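Local coordinates for protein adenylyltransferase VopS (Vibrio parahaemolyticus, PDB 3LET), which transfers AMP from ATP to a threonine of the host Rho GTPases RhoA, Rac and Cdc42, cutting them off from their effectors and inhibiting actin assembly, at residues T144-G149 against D260-K265; H266-V271 against S309-K314; A133-I138 against I272-F277; D203-D208 against Q247-F252. All coordinates share one frame; numbering follows the deposited sequence.

Contact 1. Residues T144-G149 against D260-K265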
loop_
_atom_site.group_PDB
_atom_site.type_symbol
_atom_site.label_atom_id
_atom_site.label_comp_id
_atom_site.label_asym_id
_atom_site.label_seq_id
_atom_site.Cartn_x
_atom_site.Cartn_y
_atom_site.Cartn_z
ATOM N N THR A 144 -21.323 10.798 -2.275
ATOM C CA THR A 144 -22.483 9.948 -2.502
ATOM C C THR A 144 -23.292 9.929 -1.215
ATOM O O THR A 144 -22.712 10.102 -0.145
ATOM C CB THR A 144 -22.026 8.524 -2.851
ATOM O OG1 THR A 144 -21.088 8.585 -3.932
ATOM C CG2 THR A 144 -23.191 7.663 -3.259
ATOM N N ASP A 145 -24.616 9.742 -1.298
ATOM C CA ASP A 145 -25.428 9.578 -0.091
ATOM C C ASP A 145 -25.293 8.154 0.460
ATOM O O ASP A 145 -25.876 7.201 -0.073
ATOM C CB ASP A 145 -26.905 9.898 -0.377
ATOM C CG ASP A 145 -27.784 9.796 0.871
ATOM O OD1 ASP A 145 -27.285 9.376 1.939
ATOM O OD2 ASP A 145 -28.988 10.136 0.783
ATOM N N LEU A 146 -24.529 8.009 1.534
ATOM C CA LEU A 146 -24.256 6.702 2.092
ATOM C C LEU A 146 -25.336 6.270 3.083
ATOM O O LEU A 146 -25.146 5.327 3.835
ATOM C CB LEU A 146 -22.879 6.688 2.784
ATOM C CG LEU A 146 -21.710 7.161 1.922
ATOM C CD1 LEU A 146 -20.445 7.218 2.770
ATOM C CD2 LEU A 146 -21.497 6.247 0.705
ATOM N N ASN A 147 -26.476 6.947 3.077
ATOM C CA ASN A 147 -27.557 6.573 3.988
ATOM C C ASN A 147 -28.752 6.023 3.232
ATOM O O ASN A 147 -29.721 5.597 3.846
ATOM C CB ASN A 147 -27.993 7.766 4.843
ATOM C CG ASN A 147 -26.830 8.457 5.521
ATOM O OD1 ASN A 147 -25.993 7.816 6.161
ATOM N ND2 ASN A 147 -26.771 9.779 5.387
ATOM N N GLN A 148 -28.700 6.041 1.902
ATOM C CA GLN A 148 -29.823 5.550 1.104
ATOM C C GLN A 148 -29.424 4.353 0.246
ATOM O O GLN A 148 -28.253 4.065 0.081
ATOM C CB GLN A 148 -30.372 6.669 0.217
ATOM C CG GLN A 148 -29.401 7.169 -0.833
ATOM C CD GLN A 148 -30.064 8.094 -1.854
ATOM O OE1 GLN A 148 -29.738 8.054 -3.041
ATOM N NE2 GLN A 148 -31.000 8.925 -1.394
ATOM N N GLY A 149 -30.411 3.645 -0.282
ATOM C CA GLY A 149 -30.163 2.598 -1.258
ATOM C C GLY A 149 -29.448 1.386 -0.689
ATOM O O GLY A 149 -29.868 0.837 0.341
ATOM N N ASP A 260 -19.169 11.343 11.577
ATOM C CA ASP A 260 -18.894 10.203 12.439
ATOM C C ASP A 260 -19.697 8.973 12.035
ATOM O O ASP A 260 -19.196 7.852 12.125
ATOM C CB ASP A 260 -19.202 10.552 13.893
ATOM C CG ASP A 260 -18.210 11.540 14.472
ATOM O OD1 ASP A 260 -17.124 11.709 13.874
ATOM O OD2 ASP A 260 -18.513 12.143 15.525
ATOM N N LYS A 261 -20.936 9.166 11.589
ATOM C CA LYS A 261 -21.770 8.013 11.282
ATOM C C LYS A 261 -21.340 7.372 9.959
ATOM O O LYS A 261 -21.727 6.233 9.652
ATOM C CB LYS A 261 -23.257 8.399 11.221
ATOM C CG LYS A 261 -23.613 9.242 10.014
ATOM C CD LYS A 261 -25.121 9.440 9.876
ATOM C CE LYS A 261 -25.839 8.132 9.568
ATOM N NZ LYS A 261 -27.316 8.315 9.466
ATOM N N ASP A 262 -20.554 8.096 9.162
ATOM C CA ASP A 262 -20.060 7.547 7.890
ATOM C C ASP A 262 -18.578 7.126 7.906
ATOM O O ASP A 262 -18.086 6.555 6.930
ATOM C CB ASP A 262 -20.228 8.568 6.749
ATOM C CG ASP A 262 -21.698 8.876 6.428
ATOM O OD1 ASP A 262 -22.576 8.024 6.695
ATOM O OD2 ASP A 262 -21.966 9.974 5.896
ATOM N N LEU A 263 -17.869 7.419 8.982
ATOM C CA LEU A 263 -16.431 7.131 9.018
ATOM C C LEU A 263 -16.167 5.635 8.827
ATOM O O LEU A 263 -15.236 5.259 8.117
ATOM C CB LEU A 263 -15.816 7.617 10.329
ATOM C CG LEU A 263 -14.342 7.283 10.521
ATOM C CD1 LEU A 263 -13.519 7.953 9.423
ATOM C CD2 LEU A 263 -13.867 7.691 11.903
ATOM N N GLY A 264 -16.959 4.773 9.463
ATOM C CA GLY A 264 -16.710 3.348 9.331
ATOM C C GLY A 264 -16.732 2.909 7.873
ATOM O O GLY A 264 -15.934 2.088 7.429
ATOM N N LYS A 265 -17.693 3.432 7.122
ATOM C CA LYS A 265 -17.826 3.084 5.707
ATOM C C LYS A 265 -16.595 3.482 4.910
ATOM O O LYS A 265 -16.156 2.742 4.026
ATOM C CB LYS A 265 -19.061 3.771 5.104
ATOM C CG LYS A 265 -20.334 3.184 5.653
ATOM C CD LYS A 265 -21.551 3.767 4.939
ATOM C CE LYS A 265 -22.717 3.941 5.883
ATOM N NZ LYS A 265 -23.487 2.703 5.938
HETATM O O HOH W 1 -23.450 10.360 2.977
#

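Contact 2. Residues H266-V271 against S309-K314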
loop_
_atom_site.group_PDB
_atom_site.type_symbol
_atom_site.label_atom_id
_atom_site.label_comp_id
_atom_site.label_asym_id
_atom_site.label_seq_id
_atom_site.Cartn_x
_atom_site.Cartn_y
_atom_site.Cartn_z
ATOM N N HIS A 266 -16.083 4.672 5.184
ATOM C CA HIS A 266 -14.919 5.177 4.455
ATOM C C HIS A 266 -13.675 4.380 4.813
ATOM O O HIS A 266 -12.822 4.153 3.967
ATOM C CB HIS A 266 -14.679 6.655 4.758
ATOM C CG HIS A 266 -15.668 7.563 4.101
ATOM N ND1 HIS A 266 -15.527 7.981 2.797
ATOM C CD2 HIS A 266 -16.821 8.114 4.554
ATOM C CE1 HIS A 266 -16.546 8.764 2.475
ATOM N NE2 HIS A 266 -17.343 8.866 3.524
ATOM N N LEU A 267 -13.564 3.951 6.065
ATOM C CA LEU A 267 -12.427 3.106 6.434
ATOM C C LEU A 267 -12.503 1.729 5.793
ATOM O O LEU A 267 -11.514 1.215 5.286
ATOM C CB LEU A 267 -12.324 2.989 7.958
ATOM C CG LEU A 267 -11.959 4.338 8.619
ATOM C CD1 LEU A 267 -12.013 4.134 10.135
ATOM C CD2 LEU A 267 -10.556 4.838 8.182
ATOM N N PHE A 268 -13.682 1.135 5.826
ATOM C CA PHE A 268 -13.926 -0.166 5.189
ATOM C C PHE A 268 -13.584 -0.089 3.696
ATOM O O PHE A 268 -12.885 -0.951 3.154
ATOM C CB PHE A 268 -15.417 -0.536 5.388
ATOM C CG PHE A 268 -15.844 -1.785 4.654
ATOM C CD1 PHE A 268 -15.915 -3.016 5.320
ATOM C CD2 PHE A 268 -16.191 -1.722 3.304
ATOM C CE1 PHE A 268 -16.288 -4.140 4.675
ATOM C CE2 PHE A 268 -16.583 -2.859 2.642
ATOM C CZ PHE A 268 -16.620 -4.084 3.322
ATOM N N ALA A 269 -14.085 0.942 3.021
ATOM C CA ALA A 269 -13.851 1.104 1.585
ATOM C C ALA A 269 -12.363 1.265 1.301
ATOM O O ALA A 269 -11.833 0.720 0.328
ATOM C CB ALA A 269 -14.618 2.361 1.048
ATOM N N GLY A 270 -11.700 2.071 2.114
ATOM C CA GLY A 270 -10.291 2.361 1.900
ATOM C C GLY A 270 -9.403 1.153 2.064
ATOM O O GLY A 270 -8.485 0.915 1.261
ATOM N N VAL A 271 -9.611 0.397 3.131
ATOM C CA VAL A 271 -8.764 -0.769 3.374
ATOM C C VAL A 271 -8.947 -1.809 2.275
ATOM O O VAL A 271 -7.989 -2.332 1.731
ATOM C CB VAL A 271 -9.104 -1.463 4.715
ATOM C CG1 VAL A 271 -8.273 -2.763 4.854
ATOM C CG2 VAL A 271 -8.836 -0.517 5.856
ATOM N N SER A 309 -20.653 -2.194 -2.866
ATOM C CA SER A 309 -20.711 -0.787 -3.268
ATOM C C SER A 309 -19.615 0.071 -2.670
ATOM O O SER A 309 -19.180 1.037 -3.294
ATOM C CB SER A 309 -22.039 -0.165 -2.853
ATOM O OG SER A 309 -23.030 -0.502 -3.780
ATOM N N LEU A 310 -19.191 -0.245 -1.451
ATOM C CA LEU A 310 -18.157 0.564 -0.800
ATOM C C LEU A 310 -16.783 0.271 -1.368
ATOM O O LEU A 310 -16.055 1.197 -1.743
ATOM C CB LEU A 310 -18.142 0.329 0.733
ATOM C CG LEU A 310 -19.377 0.904 1.424
ATOM C CD1 LEU A 310 -19.469 0.329 2.837
ATOM C CD2 LEU A 310 -19.374 2.441 1.473
ATOM N N HIS A 311 -16.399 -0.998 -1.417
ATOM C CA HIS A 311 -14.993 -1.259 -1.780
ATOM C C HIS A 311 -14.821 -1.296 -3.292
ATOM O O HIS A 311 -13.734 -1.051 -3.792
ATOM C CB HIS A 311 -14.420 -2.520 -1.115
ATOM C CG HIS A 311 -15.204 -3.778 -1.347
ATOM N ND1 HIS A 311 -15.422 -4.304 -2.597
ATOM C CD2 HIS A 311 -15.732 -4.666 -0.468
ATOM C CE1 HIS A 311 -16.090 -5.442 -2.487
ATOM N NE2 HIS A 311 -16.290 -5.684 -1.204
ATOM N N GLY A 312 -15.909 -1.550 -4.005
ATOM C CA GLY A 312 -15.909 -1.481 -5.463
ATOM C C GLY A 312 -15.135 -2.556 -6.200
ATOM O O GLY A 312 -14.922 -2.451 -7.410
ATOM N N ILE A 313 -14.692 -3.579 -5.481
ATOM C CA ILE A 313 -13.898 -4.642 -6.069
ATOM C C ILE A 313 -14.827 -5.608 -6.790
ATOM O O ILE A 313 -15.819 -6.045 -6.231
ATOM C CB ILE A 313 -13.102 -5.408 -4.998
ATOM C CG1 ILE A 313 -12.240 -4.439 -4.174
ATOM C CG2 ILE A 313 -12.253 -6.491 -5.641
ATOM C CD1 ILE A 313 -11.381 -3.507 -5.027
ATOM N N LYS A 314 -14.506 -5.928 -8.037
ATOM C CA LYS A 314 -15.293 -6.896 -8.802
ATOM C C LYS A 314 -14.462 -8.124 -9.179
ATOM O O LYS A 314 -13.312 -8.004 -9.605
ATOM C CB LYS A 314 -15.864 -6.250 -10.066
ATOM C CG LYS A 314 -16.668 -4.995 -9.793
ATOM C CD LYS A 314 -18.062 -5.113 -10.374
ATOM C CE LYS A 314 -19.065 -4.294 -9.589
ATOM N NZ LYS A 314 -20.462 -4.766 -9.823
#

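Contact 3. Residues A133-I138 against I272-F277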
loop_
_atom_site.group_PDB
_atom_site.type_symbol
_atom_site.label_atom_id
_atom_site.label_comp_id
_atom_site.label_asym_id
_atom_site.label_seq_id
_atom_site.Cartn_x
_atom_site.Cartn_y
_atom_site.Cartn_z
ATOM N N ALA A 133 -7.597 4.308 -10.453
ATOM C CA ALA A 133 -8.909 3.716 -10.726
ATOM C C ALA A 133 -9.589 3.435 -9.381
ATOM O O ALA A 133 -10.785 3.690 -9.220
ATOM C CB ALA A 133 -8.774 2.441 -11.548
ATOM N N ALA A 134 -8.828 2.933 -8.404
ATOM C CA ALA A 134 -9.425 2.649 -7.087
ATOM C C ALA A 134 -9.797 3.969 -6.435
ATOM O O ALA A 134 -10.852 4.093 -5.814
ATOM C CB ALA A 134 -8.459 1.865 -6.193
ATOM N N GLN A 135 -8.932 4.967 -6.582
ATOM C CA GLN A 135 -9.119 6.248 -5.941
ATOM C C GLN A 135 -10.404 6.945 -6.450
ATOM O O GLN A 135 -11.139 7.543 -5.662
ATOM C CB GLN A 135 -7.920 7.154 -6.232
ATOM C CG GLN A 135 -7.957 8.467 -5.488
ATOM C CD GLN A 135 -6.780 9.379 -5.857
ATOM O OE1 GLN A 135 -6.333 9.394 -7.001
ATOM N NE2 GLN A 135 -6.295 10.150 -4.891
ATOM N N ARG A 136 -10.651 6.894 -7.751
ATOM C CA ARG A 136 -11.902 7.511 -8.275
ATOM C C ARG A 136 -13.108 6.916 -7.528
ATOM O O ARG A 136 -14.043 7.633 -7.117
ATOM C CB ARG A 136 -12.064 7.277 -9.780
ATOM C CG ARG A 136 -11.023 7.997 -10.635
ATOM C CD ARG A 136 -10.992 7.535 -12.120
ATOM N NE ARG A 136 -9.684 7.897 -12.668
ATOM C CZ ARG A 136 -8.897 7.104 -13.378
ATOM N NH1 ARG A 136 -9.290 5.892 -13.732
ATOM N NH2 ARG A 136 -7.717 7.558 -13.784
ATOM N N HIS A 137 -13.106 5.600 -7.351
ATOM C CA HIS A 137 -14.243 4.961 -6.705
ATOM C C HIS A 137 -14.326 5.337 -5.217
ATOM O O HIS A 137 -15.383 5.714 -4.703
ATOM C CB HIS A 137 -14.172 3.447 -6.796
ATOM C CG HIS A 137 -15.282 2.779 -6.045
ATOM N ND1 HIS A 137 -16.566 2.701 -6.544
ATOM C CD2 HIS A 137 -15.331 2.252 -4.799
ATOM C CE1 HIS A 137 -17.346 2.107 -5.660
ATOM N NE2 HIS A 137 -16.624 1.831 -4.586
ATOM N N ILE A 138 -13.202 5.197 -4.528
ATOM C CA ILE A 138 -13.169 5.357 -3.078
ATOM C C ILE A 138 -13.388 6.803 -2.646
ATOM O O ILE A 138 -14.223 7.055 -1.793
ATOM C CB ILE A 138 -11.869 4.766 -2.494
ATOM C CG1 ILE A 138 -11.901 3.254 -2.717
ATOM C CG2 ILE A 138 -11.761 5.093 -1.013
ATOM C CD1 ILE A 138 -10.585 2.546 -2.532
ATOM N N ILE A 272 -10.195 -2.134 1.954
ATOM C CA ILE A 272 -10.425 -3.255 1.069
ATOM C C ILE A 272 -10.238 -2.788 -0.364
ATOM O O ILE A 272 -9.651 -3.497 -1.190
ATOM C CB ILE A 272 -11.828 -3.875 1.267
ATOM C CG1 ILE A 272 -11.921 -4.518 2.662
ATOM C CG2 ILE A 272 -12.099 -4.944 0.211
ATOM C CD1 ILE A 272 -13.390 -4.784 3.104
ATOM N N GLY A 273 -10.685 -1.573 -0.633
ATOM C CA GLY A 273 -10.680 -1.020 -1.985
ATOM C C GLY A 273 -9.281 -0.723 -2.514
ATOM O O GLY A 273 -9.032 -0.795 -3.714
ATOM N N TYR A 274 -8.384 -0.329 -1.629
ATOM C CA TYR A 274 -7.001 -0.043 -2.037
ATOM C C TYR A 274 -6.113 -1.266 -1.805
ATOM O O TYR A 274 -4.954 -1.264 -2.216
ATOM C CB TYR A 274 -6.451 1.121 -1.220
ATOM C CG TYR A 274 -6.926 2.495 -1.636
ATOM C CD1 TYR A 274 -6.879 2.888 -2.993
ATOM C CD2 TYR A 274 -7.347 3.425 -0.685
ATOM C CE1 TYR A 274 -7.258 4.144 -3.378
ATOM C CE2 TYR A 274 -7.744 4.687 -1.061
ATOM C CZ TYR A 274 -7.695 5.036 -2.419
ATOM O OH TYR A 274 -8.078 6.271 -2.828
ATOM N N HIS A 275 -6.646 -2.303 -1.145
ATOM C CA HIS A 275 -5.850 -3.490 -0.782
ATOM C C HIS A 275 -4.674 -3.037 0.076
ATOM O O HIS A 275 -3.511 -3.193 -0.307
ATOM C CB HIS A 275 -5.335 -4.225 -2.025
ATOM C CG HIS A 275 -6.434 -4.831 -2.835
ATOM N ND1 HIS A 275 -6.894 -6.112 -2.617
ATOM C CD2 HIS A 275 -7.211 -4.312 -3.816
ATOM C CE1 HIS A 275 -7.885 -6.368 -3.452
ATOM N NE2 HIS A 275 -8.096 -5.293 -4.191
ATOM N N GLY A 276 -4.973 -2.448 1.223
ATOM C CA GLY A 276 -3.945 -1.799 2.033
ATOM C C GLY A 276 -3.006 -2.745 2.769
ATOM O O GLY A 276 -1.978 -2.289 3.316
ATOM N N PHE A 277 -3.367 -4.033 2.829
ATOM C CA PHE A 277 -2.532 -5.052 3.480
ATOM C C PHE A 277 -2.297 -6.215 2.528
ATOM O O PHE A 277 -3.055 -6.404 1.588
ATOM C CB PHE A 277 -3.197 -5.546 4.799
ATOM C CG PHE A 277 -3.403 -4.447 5.798
ATOM C CD1 PHE A 277 -2.357 -4.043 6.629
ATOM C CD2 PHE A 277 -4.589 -3.757 5.838
ATOM C CE1 PHE A 277 -2.523 -2.986 7.523
ATOM C CE2 PHE A 277 -4.773 -2.687 6.732
ATOM C CZ PHE A 277 -3.729 -2.318 7.586
#

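Contact 4. Residues D203-D208 against Q247-F252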
loop_
_atom_site.group_PDB
_atom_site.type_symbol
_atom_site.label_atom_id
_atom_site.label_comp_id
_atom_site.label_asym_id
_atom_site.label_seq_id
_atom_site.Cartn_x
_atom_site.Cartn_y
_atom_site.Cartn_z
ATOM N N ASP A 203 -6.029 6.427 17.658
ATOM C CA ASP A 203 -6.368 7.069 16.400
ATOM C C ASP A 203 -6.322 6.071 15.248
ATOM O O ASP A 203 -5.285 5.471 15.006
ATOM C CB ASP A 203 -5.375 8.197 16.130
ATOM C CG ASP A 203 -5.786 9.075 14.946
ATOM O OD1 ASP A 203 -6.864 8.839 14.348
ATOM O OD2 ASP A 203 -5.032 10.019 14.619
ATOM N N LEU A 204 -7.444 5.898 14.546
ATOM C CA LEU A 204 -7.517 4.998 13.411
ATOM C C LEU A 204 -6.942 5.630 12.147
ATOM O O LEU A 204 -6.606 4.917 11.199
ATOM C CB LEU A 204 -8.981 4.616 13.141
ATOM C CG LEU A 204 -9.711 4.024 14.357
ATOM C CD1 LEU A 204 -11.118 3.638 13.974
ATOM C CD2 LEU A 204 -8.931 2.815 14.894
ATOM N N LEU A 205 -6.830 6.953 12.120
ATOM C CA LEU A 205 -6.375 7.630 10.903
ATOM C C LEU A 205 -4.866 7.772 10.972
ATOM O O LEU A 205 -4.308 8.883 10.958
ATOM C CB LEU A 205 -7.028 9.008 10.788
ATOM C CG LEU A 205 -8.556 8.886 10.783
ATOM C CD1 LEU A 205 -9.204 10.262 10.572
ATOM C CD2 LEU A 205 -9.038 7.918 9.741
ATOM N N ASN A 206 -4.214 6.628 11.115
ATOM C CA ASN A 206 -2.792 6.592 11.397
ATOM C C ASN A 206 -2.334 5.212 10.932
ATOM O O ASN A 206 -2.720 4.206 11.521
ATOM C CB ASN A 206 -2.573 6.826 12.896
ATOM C CG ASN A 206 -1.120 6.719 13.301
ATOM O OD1 ASN A 206 -0.438 5.784 12.906
ATOM N ND2 ASN A 206 -0.640 7.683 14.089
ATOM N N MET A 207 -1.531 5.141 9.858
ATOM C CA MET A 207 -1.244 3.840 9.253
ATOM C C MET A 207 -0.405 2.982 10.201
ATOM O O MET A 207 -0.552 1.748 10.216
ATOM C CB MET A 207 -0.535 4.030 7.889
ATOM C CG MET A 207 -0.313 2.758 7.099
ATOM S SD MET A 207 -1.878 1.967 6.675
ATOM C CE MET A 207 -1.299 0.446 5.933
ATOM N N ASP A 208 0.469 3.606 10.981
ATOM C CA ASP A 208 1.267 2.835 11.941
ATOM C C ASP A 208 0.329 2.137 12.935
ATOM O O ASP A 208 0.506 0.959 13.262
ATOM C CB ASP A 208 2.211 3.735 12.722
ATOM C CG ASP A 208 3.484 4.055 11.963
ATOM O OD1 ASP A 208 3.764 3.379 10.957
ATOM O OD2 ASP A 208 4.216 4.978 12.387
ATOM N N GLN A 247 -2.374 7.310 2.653
ATOM C CA GLN A 247 -2.678 8.692 2.245
ATOM C C GLN A 247 -4.172 8.926 2.407
ATOM O O GLN A 247 -4.618 10.048 2.656
ATOM C CB GLN A 247 -2.285 8.909 0.760
ATOM C CG GLN A 247 -2.873 10.161 0.110
ATOM C CD GLN A 247 -2.495 11.452 0.825
ATOM O OE1 GLN A 247 -1.415 11.560 1.421
ATOM N NE2 GLN A 247 -3.389 12.444 0.762
ATOM N N HIS A 248 -4.943 7.858 2.290
ATOM C CA HIS A 248 -6.411 7.976 2.440
ATOM C C HIS A 248 -6.749 8.422 3.851
ATOM O O HIS A 248 -7.565 9.330 4.054
ATOM C CB HIS A 248 -7.066 6.636 2.149
ATOM C CG HIS A 248 -8.568 6.693 2.124
ATOM N ND1 HIS A 248 -9.257 7.551 1.300
ATOM C CD2 HIS A 248 -9.500 6.023 2.846
ATOM C CE1 HIS A 248 -10.559 7.392 1.496
ATOM N NE2 HIS A 248 -10.733 6.474 2.424
ATOM N N ILE A 249 -6.113 7.795 4.838
ATOM C CA ILE A 249 -6.543 8.024 6.207
ATOM C C ILE A 249 -5.823 9.196 6.856
ATOM O O ILE A 249 -6.385 9.870 7.713
ATOM C CB ILE A 249 -6.401 6.763 7.077
ATOM C CG1 ILE A 249 -4.923 6.323 7.218
ATOM C CG2 ILE A 249 -7.263 5.626 6.453
ATOM C CD1 ILE A 249 -4.767 4.937 7.902
ATOM N N GLU A 250 -4.568 9.401 6.489
ATOM C CA GLU A 250 -3.772 10.470 7.092
ATOM C C GLU A 250 -3.904 11.789 6.331
ATOM O O GLU A 250 -3.585 12.853 6.879
ATOM C CB GLU A 250 -2.294 10.070 7.163
ATOM C CG GLU A 250 -2.037 8.839 8.051
ATOM C CD GLU A 250 -0.591 8.364 8.000
ATOM O OE1 GLU A 250 0.250 8.948 7.257
ATOM O OE2 GLU A 250 -0.285 7.368 8.698
ATOM N N GLY A 251 -4.400 11.704 5.100
ATOM C CA GLY A 251 -4.486 12.852 4.188
ATOM C C GLY A 251 -5.919 13.124 3.761
ATOM O O GLY A 251 -6.544 14.041 4.281
ATOM N N PHE A 252 -6.471 12.292 2.883
ATOM C CA PHE A 252 -7.791 12.575 2.309
ATOM C C PHE A 252 -8.900 12.749 3.382
ATOM O O PHE A 252 -9.663 13.710 3.340
ATOM C CB PHE A 252 -8.224 11.483 1.340
ATOM C CG PHE A 252 -9.551 11.766 0.680
ATOM C CD1 PHE A 252 -9.641 12.704 -0.340
ATOM C CD2 PHE A 252 -10.691 11.099 1.077
ATOM C CE1 PHE A 252 -10.855 12.975 -0.957
ATOM C CE2 PHE A 252 -11.927 11.368 0.465
ATOM C CZ PHE A 252 -11.999 12.299 -0.550
HETATM O O HOH W 2 1.856 6.121 9.632
#

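Contact 1. Residues T144-G149 against D260-K265
The amide of N147 and the carboxylate of D262 bring their oxygens together, OD1 of N147 lying 3.5 Å from OD1 of D262. Both atoms are acceptors, so this is mere proximity; the side chains cross at about a right angle with the two planes inclined by 31°. K261 reaches the same amide tip to tip, its CE 3.4 Å from OD1 of N147. A second carboxylate, that of D145, is met from above its plane by the backbone N of N147 at 2.8 Å, an Asx turn that shapes the loop of 144-149 at the start of a type I turn. L146 turns its CB toward helix 260-274 and packs on CD of K265 at 3.9 Å, while K265 CE rests 3.5 Å from L146 O; the ammonium beyond is hydrogen-bonded to Y151 O. Water 1 accepts from L146 N at 3.0 Å and can donate to D262 OD2 at 3.3 Å, joining loop and helix. The contact lies at the surface and is carried by lysine methylenes and a bridging water, and the positive charge of K261 may offset some of the repulsion between the two facing oxygens.

Contact 2. Residues H266-V271 against S309-K314
L310 O, against which the methyl CB of A269 rests at 3.3 Å, accepts a hydrogen bond from NE2 of H137 on helix 113-139; the same NE2 bonds more weakly to S309 O, so one imidazole ties together two carbonyls near the end of helix 304-311. A269 also allows close backbone approach, its CA lying 4.3 Å from CA of H311. Beside it F268 has CG anti to the backbone N (chi1 174°), and the ring beyond it reaches the other helix. CD2 of F268 lies 3.8 Å from CB of L310, the two side chains crossing at about a right angle, and CE2 of F268 lies 3.7 Å from CD2 of H311. The two rings meet rim to rim, with planes 25° apart and neither over the other. The imidazole of H311 is fixed from its own segment: I313 N donates to ND1 at 3.1 Å, in the ring plane and nearly straight at 163°, where the chain has turned at G312, whose phi is positive. That bond marks ND1 as an acceptor nitrogen. F268 touches R286 of helix 281-295, a residue that probably binds ATP, and the packing of helix 304-311 on helix 260-274 thus belongs to the all-helical Fido core, next to the probable nucleotide site.

Contact 3. Residues A133-I138 against I272-F277
I138 sets its CD1 methyl squarely on the ring of Y274, 3.5 Å from the centroid and only 2° off the ring normal, a CH-pi contact in which the carbon is nearly equidistant from all six ring atoms. The same CD1 lies 3.5 Å from the carbonyl carbon of G273, a close approach to the helix backbone that the lack of a side chain at G273 permits. CG1 of I138 stands anti to its carbonyl carbon (chi1 -66°), and CD1 continues from it toward helix 260-274. A134 adds its CB at 3.7 Å from CD1 of Y274 and at the same distance from G273 O. At the far end of the ring, OH of Y274 lies against the backbone and first carbons of Q135, 3.3 Å from its CA and 3.5 Å from its CG; the amide of Q135 leads away to a hydrogen bond with E139.

Just past this packing the helix ends in a Schellman motif: H275, with a positive phi of 58°, is its C-prime residue, G276 N bonding to V271 O and H275 N weakly to I272 O. H275 also opens the Fic signature, HxFx(D/E)GN(G/K)R, so the anchored helix end leads straight into the active-site loop.

Further out, M244 of helix 238-255 touches both Y274 and Q135, and H248 of that helix packs on I138. The ring of H275 has I272 O 3.7 Å above its centre. F277 N is hydrogen-bonded to OD1 of N281, a probable ATP-binding residue, and the F277 ring stacks with H214 of helix 207-217.

Contact 4. Residues D203-D208 against Q247-F252
E250 reaches from helix 238-255 to the start of helix 207-217, where N206 is the N-cap residue and hydrogen-bonds through OD1 to N209 N. From CB its chain runs extended. CG passes 3.7 Å from L205 O, and CD brings the carboxylate up to the first turn of the helix. There OE2 accepts from M207 N at 2.8 Å, an almost straight bond of 174° that arrives on the anti side and 16° out of the carboxylate plane. The same oxygen lies 3.4 Å from CB of M207 and accepts a hydrogen bond from water 2 at 2.6 Å; that water in turn accepts from D208 N. OE1 forms a salt bridge with K246. A helix N terminus and a lysine so close would both be expected to keep E250 ionised.

I249 supplies the apolar half. Its CG1 stands between the backbone N and the carbonyl carbon (chi1 64°), and CD1 beyond it meets the backbone of the approaching loop, 3.7 Å from N206 N and near L204 O, with SD of M207 a little farther off. L205 packs obliquely across it, its CD2 3.9 Å from CB of I249; L267 of helix 260-274 touches both leucine and isoleucine. The loop is shaped by an Asx turn, D203 OD1 accepting from L205 N, and by an inverse gamma turn centred on L205. Helix 238-255 widens here into a pi-type turn in which F252 N bonds to Q247 O. I249 O is buried without a hydrogen-bonding partner, and CB of L205 sits 3.3 Å from it.

Starting from the N-terminal side, 133-138 at the end of helix 113-139 opens contact 3, and the loop at 144-149 soon opens contact 1. Residues 203-208 then open contact 4, which closes first, at 247-252; contact 1 closes at 260-265 and contact 3 at 272-277, making three loops one within another. Contact 2 breaks this order: it begins at 266-271, after contact 1 has closed, and ends at 309-314, thereby crossing contact 3. Helix 260-274 serves contacts 1, 2 and 3 in succession, tying the N-terminal region, the loop after it and the C-terminal helix together. Contact 4 touches contact 3 through H248, which packs on both I138 and Y274.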